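Local atomic coordinates of protein design 2L4HC2_9 (Synthetic construct, PDB entry 5J73), a protein that forms a homodimer of designed helical hairpins, with pairing specificity designed to come from modular hydrogen-bond networks. Residues E33-A38 with L49-E54. Residues are numbered along the deposited sequence; the frame is centred on the assembly and turned at random.
Sequences ERVKEA and LDLIRE
Val35 and Leu51 meet where the two long helices of a designed antiparallel hairpin, 8-39 and 45-78, run side by side close to their connecting loop; with two such chains in the assembly, the hairpin is consistent with half of a dimeric four-helix bundle. The pair illustrates how such a hairpin is built, with an apolar seam between the helices and charged side chains along its border. The local axes approach to 10.6 Å at an angle of 164°.

The apolar part centres on Leu51. Its CB lies 3.9 Å from Val35 CG1, the two side chains lying alongside one another and pointing opposite ways. Leu51 CG stands anti to its own carbonyl carbon (chi1 -62°), which directs the branch across the gap and brings CD1 to 3.7 Å from Val35 O. The same methyl meets Ala38 CB at 4.1 Å, one turn further along helix 8-39. Ile52 faces away from this seam and packs on Ile52 of the second subunit.

The polar part is a salt bridge at the border, between Arg34 NH2 and Glu54 OE2; its exact length is doubtful, because OE2 is modelled too close to another atom. Arg31 adds a long, weak ion pair to the same oxygen. Glu54 serves both parts, for its extended chain also sets CD 3.8 Å from Val35 CG2. An alanine in place of Glu54 would probably leave the Arg34 guanidinium without this carboxylate mate and Val35 less covered. Arg34 is bent at chi3, and Glu54 OE2 lies at the edge of its guanidinium, near the plane, with the carboxylate tilted 29° from it.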
ATOM      1  N   GLU A  33      -7.019  11.558  -4.561  1.00 63.02           N
ATOM      2  CA  GLU A  33      -8.017  12.183  -5.425  1.00 74.02           C
ATOM      3  C   GLU A  33      -7.780  13.688  -5.535  1.00 67.08           C
ATOM      4  O   GLU A  33      -7.874  14.254  -6.622  1.00 58.59           O
ATOM      5  CB  GLU A  33      -9.434  11.905  -4.926  1.00 61.50           C
ATOM      6  CG  GLU A  33     -10.498  12.046  -6.008  1.00 71.14           C
ATOM      7  CD  GLU A  33     -11.853  11.553  -5.552  1.00 88.55           C
ATOM      8  OE1 GLU A  33     -12.725  11.313  -6.417  1.00 99.40           O
ATOM      9  OE2 GLU A  33     -12.053  11.432  -4.323  1.00 96.63           O
ATOM     10  N   ARG A  34      -7.480  14.337  -4.412  1.00 61.03           N
ATOM     11  CA  ARG A  34      -7.181  15.765  -4.424  1.00 65.56           C
ATOM     12  C   ARG A  34      -5.945  16.021  -5.285  1.00 69.20           C
ATOM     13  O   ARG A  34      -5.881  17.012  -6.014  1.00 76.64           O
ATOM     14  CB  ARG A  34      -6.967  16.301  -3.008  1.00 63.51           C
ATOM     15  CG  ARG A  34      -6.616  17.780  -2.961  1.00 79.73           C
ATOM     16  CD  ARG A  34      -6.220  18.218  -1.564  1.00 87.54           C
ATOM     17  NE  ARG A  34      -4.951  17.628  -1.146  1.00 97.91           N
ATOM     18  CZ  ARG A  34      -3.757  18.070  -1.529  1.00100.32           C
ATOM     19  NH1 ARG A  34      -3.659  19.107  -2.350  1.00 96.45           N
ATOM     20  NH2 ARG A  34      -2.656  17.470  -1.094  1.00 93.70           N
ATOM     21  N   VAL A  35      -4.968  15.126  -5.192  1.00 66.69           N
ATOM     22  CA  VAL A  35      -3.773  15.210  -6.025  1.00 69.02           C
ATOM     23  C   VAL A  35      -4.166  14.991  -7.479  1.00 66.80           C
ATOM     24  O   VAL A  35      -3.613  15.622  -8.382  1.00 65.75           O
ATOM     25  CB  VAL A  35      -2.696  14.174  -5.600  1.00 55.29           C
ATOM     26  CG1 VAL A  35      -1.708  13.891  -6.735  1.00 44.49           C
ATOM     27  CG2 VAL A  35      -1.963  14.635  -4.349  1.00 58.60           C
ATOM     28  N   LYS A  36      -5.127  14.100  -7.703  1.00 70.92           N
ATOM     29  CA  LYS A  36      -5.589  13.812  -9.055  1.00 77.08           C
ATOM     30  C   LYS A  36      -6.374  15.018  -9.574  1.00 72.46           C
ATOM     31  O   LYS A  36      -6.226  15.416 -10.726  1.00 72.93           O
ATOM     32  CB  LYS A  36      -6.441  12.542  -9.090  1.00 81.45           C
ATOM     33  CG  LYS A  36      -5.635  11.252  -8.869  1.00 80.48           C
ATOM     34  CD  LYS A  36      -6.556  10.125  -8.430  1.00 90.09           C
ATOM     35  CE  LYS A  36      -7.365   9.541  -9.579  1.00125.91           C
ATOM     36  NZ  LYS A  36      -7.805   8.168  -9.205  1.00116.61           N
ATOM     37  N   GLU A  37      -7.203  15.605  -8.709  1.00 72.59           N
ATOM     38  CA  GLU A  37      -7.960  16.802  -9.062  1.00 79.61           C
ATOM     39  C   GLU A  37      -7.021  17.972  -9.329  1.00 80.14           C
ATOM     40  O   GLU A  37      -7.207  18.719 -10.288  1.00 74.92           O
ATOM     41  CB  GLU A  37      -8.945  17.171  -7.945  1.00 80.18           C
ATOM     42  CG  GLU A  37      -9.788  18.423  -8.229  1.00 93.13           C
ATOM     43  CD  GLU A  37     -10.713  18.267  -9.425  1.00 99.77           C
ATOM     44  OE1 GLU A  37     -10.954  17.120  -9.854  1.00 97.09           O
ATOM     45  OE2 GLU A  37     -11.197  19.298  -9.940  1.00 97.41           O
ATOM     46  N   ALA A  38      -6.013  18.123  -8.478  1.00 78.54           N
ATOM     47  CA  ALA A  38      -5.036  19.190  -8.643  1.00 74.99           C
ATOM     48  C   ALA A  38      -4.191  18.961  -9.892  1.00 73.40           C
ATOM     49  O   ALA A  38      -3.696  19.909 -10.499  1.00 71.23           O
ATOM     50  CB  ALA A  38      -4.150  19.293  -7.410  1.00 71.65           C
ATOM     51  N   LEU A  49       5.744  18.158  -9.789  1.00 56.13           N
ATOM     52  CA  LEU A  49       6.801  17.435  -9.087  1.00 56.89           C
ATOM     53  C   LEU A  49       6.482  17.284  -7.605  1.00 53.66           C
ATOM     54  O   LEU A  49       6.800  16.265  -6.993  1.00 46.51           O
ATOM     55  CB  LEU A  49       8.145  18.153  -9.249  1.00 53.81           C
ATOM     56  CG  LEU A  49       8.802  18.148 -10.630  1.00 66.03           C
ATOM     57  CD1 LEU A  49       9.938  19.156 -10.675  1.00 63.95           C
ATOM     58  CD2 LEU A  49       9.325  16.764 -10.961  1.00 63.16           C
ATOM     59  N   ASP A  50       5.858  18.308  -7.035  1.00 53.60           N
ATOM     60  CA  ASP A  50       5.497  18.295  -5.626  1.00 48.16           C
ATOM     61  C   ASP A  50       4.465  17.212  -5.341  1.00 47.56           C
ATOM     62  O   ASP A  50       4.523  16.536  -4.315  1.00 40.65           O
ATOM     63  CB  ASP A  50       4.959  19.664  -5.208  1.00 62.67           C
ATOM     64  CG  ASP A  50       4.922  19.843  -3.706  1.00 76.73           C
ATOM     65  OD1 ASP A  50       3.938  19.400  -3.075  1.00 89.06           O
ATOM     66  OD2 ASP A  50       5.878  20.428  -3.154  1.00 81.63           O
ATOM     67  N   LEU A  51       3.517  17.050  -6.259  1.00 49.08           N
ATOM     68  CA  LEU A  51       2.491  16.025  -6.126  1.00 47.64           C
ATOM     69  C   LEU A  51       3.094  14.625  -6.231  1.00 43.28           C
ATOM     70  O   LEU A  51       2.672  13.705  -5.529  1.00 38.41           O
ATOM     71  CB  LEU A  51       1.408  16.213  -7.191  1.00 46.11           C
ATOM     72  CG  LEU A  51       0.622  17.530  -7.152  1.00 46.81           C
ATOM     73  CD1 LEU A  51      -0.492  17.510  -8.187  1.00 52.14           C
ATOM     74  CD2 LEU A  51       0.058  17.820  -5.768  1.00 55.76           C
ATOM     75  N   ILE A  52       4.076  14.471  -7.115  1.00 38.36           N
ATOM     76  CA  ILE A  52       4.774  13.200  -7.291  1.00 42.46           C
ATOM     77  C   ILE A  52       5.518  12.805  -6.014  1.00 42.81           C
ATOM     78  O   ILE A  52       5.492  11.642  -5.609  1.00 41.45           O
ATOM     79  CB  ILE A  52       5.751  13.272  -8.486  1.00 40.82           C
ATOM     80  CG1 ILE A  52       4.953  13.343  -9.792  1.00 48.95           C
ATOM     81  CG2 ILE A  52       6.713  12.083  -8.480  1.00 32.38           C
ATOM     82  CD1 ILE A  52       5.793  13.433 -11.055  1.00 51.40           C
ATOM     83  N   ARG A  53       6.180  13.774  -5.390  1.00 38.98           N
ATOM     84  CA  ARG A  53       6.849  13.557  -4.110  1.00 46.74           C
ATOM     85  C   ARG A  53       5.832  13.143  -3.047  1.00 50.70           C
ATOM     86  O   ARG A  53       6.086  12.256  -2.232  1.00 42.54           O
ATOM     87  CB  ARG A  53       7.602  14.825  -3.690  1.00 48.02           C
ATOM     88  CG  ARG A  53       8.916  15.012  -4.440  1.00 58.09           C
ATOM     89  CD  ARG A  53       9.736  16.219  -3.976  1.00 54.83           C
ATOM     90  NE  ARG A  53      10.098  16.199  -2.559  1.00 78.52           N
ATOM     91  CZ  ARG A  53       9.572  16.994  -1.629  1.00 86.18           C
ATOM     92  NH1 ARG A  53       8.654  17.903  -1.944  1.00 68.02           N
ATOM     93  NH2 ARG A  53       9.981  16.895  -0.371  1.00 87.54           N
ATOM     94  N   GLU A  54       4.677  13.795  -3.075  1.00 44.74           N
ATOM     95  CA  GLU A  54       3.618  13.546  -2.111  1.00 44.03           C
ATOM     96  C   GLU A  54       3.072  12.120  -2.267  1.00 50.82           C
ATOM     97  O   GLU A  54       2.842  11.426  -1.277  1.00 50.55           O
ATOM     98  CB  GLU A  54       2.518  14.596  -2.286  1.00 45.15           C
ATOM     99  CG  GLU A  54       1.320  14.476  -1.364  1.00 60.48           C
ATOM    100  CD  GLU A  54       0.378  15.667  -1.502  1.00 83.97           C
ATOM    101  OE1 GLU A  54       0.681  16.581  -2.300  1.00 79.30           O
ATOM    102  OE2 GLU A  54      -0.664  15.697  -0.817  1.00 87.54           O
TER